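Local coordinates for protein TudS (Uncultured bacterium, PDB 6Z96) that removes sulfur from thiouracil without redox chemistry, using a [4Fe-4S] cluster that probably takes up the sulfur to form a [4Fe-5S] intermediate, at residues C43-G48 with E99-C104; V16-Q21 with R54-R59; G79-L84 with T126-R131. One frame throughout, in Å; residues are numbered along the deposited sequence. Where two conformers were deposited one is given.

Interaction 1 (C43-G48 with E99-C104); sequences CPEVAG and EGSPSC. With SF4 (iron/sulfur cluster), chain C; EDO (1,2-ethanediol), chain E.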
loop_
_atom_site.group_PDB
_atom_site.type_symbol
_atom_site.label_atom_id
_atom_site.label_comp_id
_atom_site.label_asym_id
_atom_site.label_seq_id
_atom_site.Cartn_x
_atom_site.Cartn_y
_atom_site.Cartn_z
ATOM N N CYS A 43 -4.171 -3.837 4.612
ATOM C CA CYS A 43 -2.804 -3.631 5.110
ATOM C C CYS A 43 -2.028 -4.907 4.803
ATOM O O CYS A 43 -2.244 -5.918 5.458
ATOM C CB CYS A 43 -2.767 -3.357 6.615
ATOM S SG CYS A 43 -1.082 -3.324 7.271
ATOM N N PRO A 44 -1.087 -4.866 3.862
ATOM C CA PRO A 44 -0.337 -6.086 3.527
ATOM C C PRO A 44 0.426 -6.694 4.698
ATOM O O PRO A 44 0.498 -7.917 4.785
ATOM C CB PRO A 44 0.646 -5.605 2.440
ATOM C CG PRO A 44 -0.037 -4.376 1.818
ATOM C CD PRO A 44 -0.778 -3.731 2.963
ATOM N N GLU A 45 1.002 -5.855 5.584
ATOM C CA GLU A 45 1.799 -6.426 6.669
ATOM C C GLU A 45 0.947 -7.156 7.684
ATOM O O GLU A 45 1.322 -8.250 8.126
ATOM C CB GLU A 45 2.711 -5.394 7.294
ATOM C CG GLU A 45 3.799 -5.067 6.296
ATOM C CD GLU A 45 4.599 -3.809 6.587
ATOM O OE1 GLU A 45 4.720 -3.462 7.785
ATOM O OE2 GLU A 45 5.136 -3.189 5.637
ATOM N N VAL A 46 -0.203 -6.584 8.035
ATOM C CA VAL A 46 -1.104 -7.245 8.973
ATOM C C VAL A 46 -1.729 -8.473 8.287
ATOM O O VAL A 46 -1.802 -9.553 8.887
ATOM C CB VAL A 46 -2.166 -6.270 9.488
ATOM C CG1 VAL A 46 -3.262 -6.997 10.248
ATOM C CG2 VAL A 46 -1.519 -5.199 10.373
ATOM N N ALA A 47 -2.108 -8.348 6.995
ATOM C CA ALA A 47 -2.699 -9.503 6.286
ATOM C C ALA A 47 -1.688 -10.649 6.201
ATOM O O ALA A 47 -2.075 -11.825 6.287
ATOM C CB ALA A 47 -3.122 -9.088 4.877
ATOM N N GLY A 48 -0.400 -10.301 6.084
ATOM C CA GLY A 48 0.695 -11.262 5.971
ATOM C C GLY A 48 1.070 -11.934 7.280
ATOM O O GLY A 48 1.908 -12.840 7.286
ATOM N N GLU A 99 3.198 6.030 0.662
ATOM C CA GLU A 99 4.550 6.251 0.162
ATOM C C GLU A 99 5.638 5.899 1.193
ATOM O O GLU A 99 5.423 6.039 2.397
ATOM C CB GLU A 99 4.698 7.723 -0.284
ATOM C CG GLU A 99 5.984 8.013 -1.042
ATOM C CD GLU A 99 6.164 7.179 -2.297
ATOM O OE1 GLU A 99 6.479 5.971 -2.170
ATOM O OE2 GLU A 99 6.069 7.744 -3.414
ATOM N N GLY A 100 6.774 5.415 0.690
ATOM C CA GLY A 100 7.959 5.141 1.487
ATOM C C GLY A 100 8.023 3.800 2.166
ATOM O O GLY A 100 9.080 3.417 2.655
ATOM N N SER A 101 6.907 3.080 2.191
ATOM C CA SER A 101 6.826 1.814 2.924
ATOM C C SER A 101 7.522 0.650 2.186
ATOM O O SER A 101 7.442 0.547 0.960
ATOM C CB SER A 101 5.344 1.486 3.148
ATOM O OG SER A 101 5.086 0.112 3.410
ATOM N N PRO A 102 8.103 -0.301 2.937
ATOM C CA PRO A 102 8.677 -1.490 2.291
ATOM C C PRO A 102 7.608 -2.399 1.672
ATOM O O PRO A 102 7.968 -3.258 0.866
ATOM C CB PRO A 102 9.417 -2.201 3.439
ATOM C CG PRO A 102 8.693 -1.759 4.690
ATOM C CD PRO A 102 8.255 -0.322 4.414
ATOM N N SER A 103 6.310 -2.207 2.013
ATOM C CA SER A 103 5.195 -2.875 1.355
ATOM C C SER A 103 4.548 -1.961 0.327
ATOM O O SER A 103 4.364 -2.360 -0.816
ATOM C CB SER A 103 4.088 -3.270 2.346
ATOM O OG SER A 103 4.483 -4.336 3.187
ATOM N N CYS A 104 4.164 -0.759 0.756
ATOM C CA CYS A 104 3.275 0.129 0.021
ATOM C C CYS A 104 3.951 1.239 -0.761
ATOM O O CYS A 104 3.275 1.894 -1.565
ATOM C CB CYS A 104 2.242 0.691 0.999
ATOM S SG CYS A 104 1.168 -0.597 1.702
HETATM FE FE1 SF4 C . 2.348 -0.154 6.505
HETATM FE FE2 SF4 C . 0.116 1.250 5.915
HETATM FE FE3 SF4 C . -0.064 -1.468 6.322
HETATM FE FE4 SF4 C . 1.097 -0.462 4.044
HETATM S S1 SF4 C . -1.118 -0.303 4.706
HETATM S S2 SF4 C . 1.901 -2.170 5.317
HETATM S S3 SF4 C . 2.156 1.421 4.876
HETATM S S4 SF4 C . 0.503 0.161 7.867
HETATM C C1 EDO E . 7.407 -3.275 9.478
HETATM O O1 EDO E . 7.395 -2.702 8.179
HETATM C C2 EDO E . 7.548 -4.750 9.436
HETATM O O2 EDO E . 7.857 -5.318 10.708
HETATM O O HOH W 1 5.010 -0.531 5.952
#
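E45 and S103 meet through a single direct hydrogen bond: S103 OG donates to E45 OE2 over 2.8 Å, on the lone pair turned away from the other carboxylate oxygen. A water adds a second link, donating to E45 OE2 at 2.7 Å and lying 2.6 Å from S101 OG. The same S101 OG accepts from the backbone N of both S103 and C104, an ST motif that holds the loop 99-104 in its bend. The other oxygen, E45 OE1, is salt-bridged to R54 and also accepts from an ethanediol, probably from the crystallisation liquor. Apolar contact is modest, the ring of P44 resting with CD 3.9 Å from C104 SG. Metal coordination does the rest. C43 SG binds FE3 of the [4Fe-4S] cluster at 2.3 Å, and C104 SG binds FE4 at a closely similar length, while FE1 carries the extra sulfur ligand instead of a cysteine. C43 is also the N-cap of helix 44-47, its sulfur accepting from V46 N at 3.5 Å. With an alanine in place of E45, S103 OG and R54 would probably each lose a partner and the bridging water a hold. The cluster thus joins the two segments through the two cysteine sulfurs, and the carboxylate of E45 ties them again through S103 and the water; E45 CD, 3.4 Å from cluster S2, is consistent with a part in handling sulfur.

Interaction 2 (V16-Q21 with R54-R59); sequences VRYDGQ and RPPAER. With SF4 (iron/sulfur cluster), chain C; H2S (hydrosulfuric acid), chain D; EDO (1,2-ethanediol), chain E.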
loop_
_atom_site.group_PDB
_atom_site.type_symbol
_atom_site.label_atom_id
_atom_site.label_comp_id
_atom_site.label_asym_id
_atom_site.label_seq_id
_atom_site.Cartn_x
_atom_site.Cartn_y
_atom_site.Cartn_z
ATOM N N VAL A 16 -2.785 0.623 12.126
ATOM C CA VAL A 16 -2.067 -0.593 11.754
ATOM C C VAL A 16 -0.593 -0.346 11.408
ATOM O O VAL A 16 0.072 -1.314 11.040
ATOM C CB VAL A 16 -2.784 -1.284 10.578
ATOM C CG1 VAL A 16 -4.131 -1.864 11.000
ATOM C CG2 VAL A 16 -2.931 -0.320 9.394
ATOM N N ARG A 17 -0.063 0.898 11.507
ATOM C CA ARG A 17 1.336 1.167 11.186
ATOM C C ARG A 17 2.245 0.400 12.124
ATOM O O ARG A 17 1.799 -0.024 13.211
ATOM C CB ARG A 17 1.636 2.684 11.268
ATOM C CG ARG A 17 1.076 3.462 10.071
ATOM C CD ARG A 17 1.968 3.370 8.827
ATOM N NE ARG A 17 3.202 4.150 8.998
ATOM C CZ ARG A 17 4.136 4.300 8.068
ATOM N NH1 ARG A 17 3.986 3.740 6.867
ATOM N NH2 ARG A 17 5.212 5.043 8.310
ATOM N N TYR A 18 3.530 0.269 11.755
ATOM C CA TYR A 18 4.482 -0.470 12.580
ATOM C C TYR A 18 4.575 0.098 14.003
ATOM O O TYR A 18 4.861 -0.652 14.927
ATOM C CB TYR A 18 5.875 -0.504 11.916
ATOM C CG TYR A 18 6.620 0.806 12.000
ATOM C CD1 TYR A 18 6.270 1.880 11.193
ATOM C CD2 TYR A 18 7.606 1.002 12.951
ATOM C CE1 TYR A 18 6.915 3.110 11.308
ATOM C CE2 TYR A 18 8.251 2.233 13.083
ATOM C CZ TYR A 18 7.927 3.270 12.232
ATOM O OH TYR A 18 8.586 4.477 12.321
ATOM N N ASP A 19 4.377 1.414 14.157
ATOM C CA ASP A 19 4.447 2.031 15.485
ATOM C C ASP A 19 3.058 2.175 16.159
ATOM O O ASP A 19 2.920 2.874 17.174
ATOM C CB ASP A 19 5.175 3.372 15.397
ATOM C CG ASP A 19 4.569 4.390 14.466
ATOM O OD1 ASP A 19 3.506 4.095 13.861
ATOM O OD2 ASP A 19 5.140 5.499 14.357
ATOM N N GLY A 20 2.041 1.534 15.610
ATOM C CA GLY A 20 0.689 1.617 16.146
ATOM C C GLY A 20 -0.012 2.930 15.810
ATOM O O GLY A 20 -1.132 3.155 16.269
ATOM N N GLN A 21 0.596 3.793 14.991
ATOM C CA GLN A 21 -0.030 5.059 14.577
ATOM C C GLN A 21 -0.869 4.865 13.284
ATOM O O GLN A 21 -0.959 3.770 12.738
ATOM C CB GLN A 21 1.043 6.130 14.319
ATOM C CG GLN A 21 1.785 6.588 15.563
ATOM C CD GLN A 21 2.606 7.814 15.242
ATOM O OE1 GLN A 21 3.491 7.805 14.368
ATOM N NE2 GLN A 21 2.325 8.907 15.941
ATOM N N ARG A 54 5.256 -3.507 15.353
ATOM C CA ARG A 54 6.241 -4.427 14.798
ATOM C C ARG A 54 7.491 -3.603 14.508
ATOM O O ARG A 54 7.411 -2.386 14.344
ATOM C CB ARG A 54 5.688 -5.130 13.535
ATOM C CG ARG A 54 5.176 -4.167 12.498
ATOM C CD ARG A 54 4.459 -4.939 11.395
ATOM N NE ARG A 54 3.853 -4.028 10.412
ATOM C CZ ARG A 54 2.686 -3.411 10.580
ATOM N NH1 ARG A 54 1.977 -3.599 11.696
ATOM N NH2 ARG A 54 2.236 -2.573 9.658
ATOM N N PRO A 55 8.663 -4.238 14.488
ATOM C CA PRO A 55 9.889 -3.446 14.283
ATOM C C PRO A 55 9.918 -2.862 12.881
ATOM O O PRO A 55 9.421 -3.490 11.935
ATOM C CB PRO A 55 11.019 -4.474 14.453
ATOM C CG PRO A 55 10.401 -5.718 14.965
ATOM C CD PRO A 55 8.934 -5.679 14.656
ATOM N N PRO A 56 10.598 -1.718 12.702
ATOM C CA PRO A 56 10.772 -1.190 11.340
ATOM C C PRO A 56 11.516 -2.184 10.464
ATOM O O PRO A 56 12.352 -2.951 10.953
ATOM C CB PRO A 56 11.640 0.056 11.547
ATOM C CG PRO A 56 11.497 0.408 12.994
ATOM C CD PRO A 56 11.258 -0.868 13.722
ATOM N N ALA A 57 11.163 -2.215 9.206
ATOM C CA ALA A 57 11.820 -3.124 8.261
ATOM C C ALA A 57 12.126 -2.403 6.989
ATOM O O ALA A 57 11.464 -1.416 6.640
ATOM C CB ALA A 57 10.936 -4.330 7.980
ATOM N N GLU A 58 13.166 -2.863 6.290
ATOM C CA GLU A 58 13.546 -2.267 5.018
ATOM C C GLU A 58 13.824 -3.367 4.003
ATOM O O GLU A 58 14.235 -4.478 4.360
ATOM C CB GLU A 58 14.792 -1.350 5.148
ATOM C CG GLU A 58 14.522 -0.157 6.058
ATOM C CD GLU A 58 15.574 0.926 6.234
ATOM O OE1 GLU A 58 15.317 1.822 7.070
ATOM O OE2 GLU A 58 16.615 0.924 5.541
ATOM N N ARG A 59 13.621 -3.035 2.728
ATOM C CA ARG A 59 13.967 -3.992 1.678
ATOM C C ARG A 59 15.480 -4.046 1.539
ATOM O O ARG A 59 16.174 -3.035 1.705
ATOM C CB ARG A 59 13.373 -3.556 0.334
ATOM C CG ARG A 59 11.849 -3.588 0.319
ATOM C CD ARG A 59 11.336 -3.443 -1.105
ATOM N NE ARG A 59 11.720 -4.630 -1.878
ATOM C CZ ARG A 59 11.236 -4.932 -3.073
ATOM N NH1 ARG A 59 10.355 -4.125 -3.666
ATOM N NH2 ARG A 59 11.648 -6.028 -3.703
HETATM FE FE1 SF4 C . 2.348 -0.154 6.505
HETATM FE FE2 SF4 C . 0.116 1.250 5.915
HETATM FE FE3 SF4 C . -0.064 -1.468 6.322
HETATM FE FE4 SF4 C . 1.097 -0.462 4.044
HETATM S S1 SF4 C . -1.118 -0.303 4.706
HETATM S S2 SF4 C . 1.901 -2.170 5.317
HETATM S S3 SF4 C . 2.156 1.421 4.876
HETATM S S4 SF4 C . 0.503 0.161 7.867
HETATM S S H2S D . 3.888 0.110 8.275
HETATM C C1 EDO E . 7.407 -3.275 9.478
HETATM O O1 EDO E . 7.395 -2.702 8.179
HETATM C C2 EDO E . 7.548 -4.750 9.436
HETATM O O2 EDO E . 7.857 -5.318 10.708
#
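R54 reaches from the start of one segment to V16 and Y18 of the other, at a type I beta turn that runs from R17 to G20. This is the tight half of the contact. The guanidinium meets V16 O end-on with two nitrogens, NH2 at 2.9 Å and NH1 at 3.0 Å, and the carbonyl oxygen lies close to its plane. One face of the same group is covered by Y18 N, offset toward the rim. R54 CG sits between its own backbone N and carbonyl carbon (chi1 53°), and from there the chain runs extended to NE. The salt bridge to E45 and a bond to P51 O hold the same guanidinium further. Backbones join as well, R54 N donating to Y18 O over 2.9 Å. On the turn itself, D19 OD1 accepts from Q21 N in an Asx turn, and D19 CB lies over the centre of one face of the Y18 ring.

The outer half is looser. Here the ring of Y18 and the exposed P56 cross obliquely, CE2 of the tyrosine 3.7 Å from CG of the proline, an apolar touch at the surface. An ethanediol touches CB, CG and CD of R54 with O2, which donates to P55 O.

The tight half borders the site where sulfur is bound. R17, its chain bent at chi2 and chi3, meets cluster S3 at the guanidinium edge, NH1 3.6 Å from it. The hydrosulfuric acid sits on FE1 at 2.4 Å, with R54 NH2 3.4 Å and Y18 N 3.5 Å from its sulfur atom.

Interaction 3 (G79-L84 with T126-R131); sequences GAELAL and TALLRR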
loop_
_atom_site.group_PDB
_atom_site.type_symbol
_atom_site.label_atom_id
_atom_site.label_comp_id
_atom_site.label_asym_id
_atom_site.label_seq_id
_atom_site.Cartn_x
_atom_site.Cartn_y
_atom_site.Cartn_z
ATOM N N GLY A 79 1.453 -10.935 2.237
ATOM C CA GLY A 79 0.573 -9.770 2.210
ATOM C C GLY A 79 0.427 -9.195 0.803
ATOM O O GLY A 79 -0.673 -8.799 0.398
ATOM N N ALA A 80 1.533 -9.187 0.024
ATOM C CA ALA A 80 1.440 -8.691 -1.371
ATOM C C ALA A 80 0.522 -9.593 -2.191
ATOM O O ALA A 80 -0.324 -9.094 -2.945
ATOM C CB ALA A 80 2.825 -8.641 -2.011
ATOM N N GLU A 81 0.667 -10.917 -2.039
ATOM C CA GLU A 81 -0.184 -11.846 -2.792
ATOM C C GLU A 81 -1.629 -11.721 -2.392
ATOM O O GLU A 81 -2.516 -11.826 -3.251
ATOM C CB GLU A 81 0.324 -13.261 -2.588
ATOM C CG GLU A 81 -0.423 -14.298 -3.410
ATOM C CD GLU A 81 -0.276 -14.253 -4.922
ATOM O OE1 GLU A 81 -1.200 -14.760 -5.597
ATOM O OE2 GLU A 81 0.737 -13.722 -5.437
ATOM N N LEU A 82 -1.897 -11.466 -1.096
ATOM C CA LEU A 82 -3.281 -11.292 -0.646
ATOM C C LEU A 82 -3.863 -9.978 -1.194
ATOM O O LEU A 82 -5.058 -9.921 -1.521
ATOM C CB LEU A 82 -3.346 -11.331 0.874
ATOM C CG LEU A 82 -3.153 -12.726 1.427
ATOM C CD1 LEU A 82 -2.936 -12.664 2.933
ATOM C CD2 LEU A 82 -4.363 -13.623 1.092
ATOM N N ALA A 83 -3.035 -8.928 -1.334
ATOM C CA ALA A 83 -3.521 -7.667 -1.937
ATOM C C ALA A 83 -3.921 -7.924 -3.395
ATOM O O ALA A 83 -4.991 -7.508 -3.830
ATOM C CB ALA A 83 -2.445 -6.587 -1.871
ATOM N N LEU A 84 -3.089 -8.671 -4.116
ATOM C CA LEU A 84 -3.388 -9.027 -5.509
ATOM C C LEU A 84 -4.668 -9.868 -5.572
ATOM O O LEU A 84 -5.512 -9.622 -6.428
ATOM C CB LEU A 84 -2.206 -9.810 -6.107
ATOM C CG LEU A 84 -2.447 -10.316 -7.524
ATOM C CD1 LEU A 84 -2.602 -9.160 -8.482
ATOM C CD2 LEU A 84 -1.326 -11.223 -7.984
ATOM N N THR A 126 3.360 -2.926 -3.919
ATOM C CA THR A 126 3.316 -2.107 -5.134
ATOM C C THR A 126 3.943 -2.818 -6.332
ATOM O O THR A 126 3.335 -2.870 -7.406
ATOM C CB THR A 126 4.058 -0.818 -4.876
ATOM O OG1 THR A 126 3.330 -0.107 -3.881
ATOM C CG2 THR A 126 4.211 0.033 -6.172
ATOM N N ALA A 127 5.109 -3.436 -6.125
ATOM C CA ALA A 127 5.781 -4.139 -7.230
ATOM C C ALA A 127 4.920 -5.255 -7.799
ATOM O O ALA A 127 4.827 -5.383 -9.032
ATOM C CB ALA A 127 7.119 -4.695 -6.746
ATOM N N LEU A 128 4.275 -6.051 -6.929
ATOM C CA LEU A 128 3.470 -7.170 -7.401
ATOM C C LEU A 128 2.232 -6.672 -8.114
ATOM O O LEU A 128 1.892 -7.167 -9.196
ATOM C CB LEU A 128 3.112 -8.118 -6.242
ATOM C CG LEU A 128 2.322 -9.346 -6.672
ATOM C CD1 LEU A 128 3.178 -10.239 -7.558
ATOM C CD2 LEU A 128 1.874 -10.145 -5.472
ATOM N N LEU A 129 1.560 -5.648 -7.557
ATOM C CA LEU A 129 0.354 -5.120 -8.210
ATOM C C LEU A 129 0.690 -4.534 -9.578
ATOM O O LEU A 129 -0.030 -4.820 -10.544
ATOM C CB LEU A 129 -0.322 -4.046 -7.342
ATOM C CG LEU A 129 -0.802 -4.538 -5.965
ATOM C CD1 LEU A 129 -1.503 -3.415 -5.217
ATOM C CD2 LEU A 129 -1.778 -5.715 -6.107
ATOM N N ARG A 130 1.794 -3.775 -9.675
ATOM C CA ARG A 130 2.186 -3.183 -10.975
ATOM C C ARG A 130 2.511 -4.270 -12.006
ATOM O O ARG A 130 2.166 -4.122 -13.177
ATOM C CB ARG A 130 3.368 -2.222 -10.801
ATOM C CG ARG A 130 2.904 -0.906 -10.188
ATOM C CD ARG A 130 4.051 0.074 -10.013
ATOM N NE ARG A 130 3.543 1.413 -9.713
ATOM C CZ ARG A 130 4.259 2.371 -9.134
ATOM N NH1 ARG A 130 5.514 2.138 -8.759
ATOM N NH2 ARG A 130 3.713 3.559 -8.890
ATOM N N ARG A 131 3.153 -5.359 -11.571
ATOM C CA ARG A 131 3.499 -6.515 -12.418
ATOM C C ARG A 131 2.247 -7.203 -12.985
ATOM O O ARG A 131 2.318 -7.873 -14.030
ATOM C CB ARG A 131 4.300 -7.477 -11.543
ATOM C CG ARG A 131 4.712 -8.774 -12.101
ATOM C CD ARG A 131 5.778 -9.383 -11.179
ATOM N NE ARG A 131 5.937 -10.793 -11.518
ATOM C CZ ARG A 131 6.759 -11.246 -12.460
ATOM N NH1 ARG A 131 7.531 -10.406 -13.138
ATOM N NH2 ARG A 131 6.819 -12.543 -12.724
#
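A80 and L84 face L128 and L129 across two helices that run in broadly the same direction, their segment axes 9.0 Å apart at closest approach and crossing at -37°. No hydrogen bond spans the interface, to which segment 126-131 contributes chiefly two leucine methyl groups, CD2 of L128 and of L129. L128 carries the larger share. Its CG lies anti to the backbone N (chi1 -177°), and CD2 comes down on the first turn of segment 79-84, 3.5 Å from A80 O and 3.9 Å from A80 CB. That carbonyl is already engaged within its helix, accepting from L84 N, so the methyl rests against a satisfied oxygen. The same CD2 also touches L84 CB at 4.1 Å, one turn further on.

The two helices, 73-90 and 124-131, lie on the same side of a four-stranded parallel sheet, as in many alpha/beta folds. The second of them belongs to the crossover from strand 94-96 to its neighbour 135-137. The sheet supplies partners at the foot of the interface: A83 touches F42, and L129 touches V136.

L129 works closer to the sheet. Its CG is anti to the carbonyl carbon, and CD2 reaches the backbone of the other helix, 3.7 Å from L84 CA, with A83 CB more distant at 4.4 Å. Toward the outer edge, CB of E81 points away from the other helix, but the chain bends at chi2, turning CD back, and OE2 ends 3.8 Å from L128 CD2.

In the fold
Interactions 1 and 2 share the iron-sulfur cluster and stand about 9 Å apart between centres. Their direct joint is the salt bridge from E45 OE1 to R54 NE, 2.8 Å long, which makes the carboxylate of one contact a partner of the arginine of the other; P102 CG also packs on A57 O at 3.4 Å. Interaction 1 provides two cysteine ligands, whereas interaction 2 borders FE1, the iron that carries the extra sulfur. Interaction 3, about 10 Å from interaction 1 between centres, packs against the loop that holds C104, where T126 OG1 lies 3.1 Å from C104 O in a weak hydrogen bond. Interactions 2 and 3 do not touch.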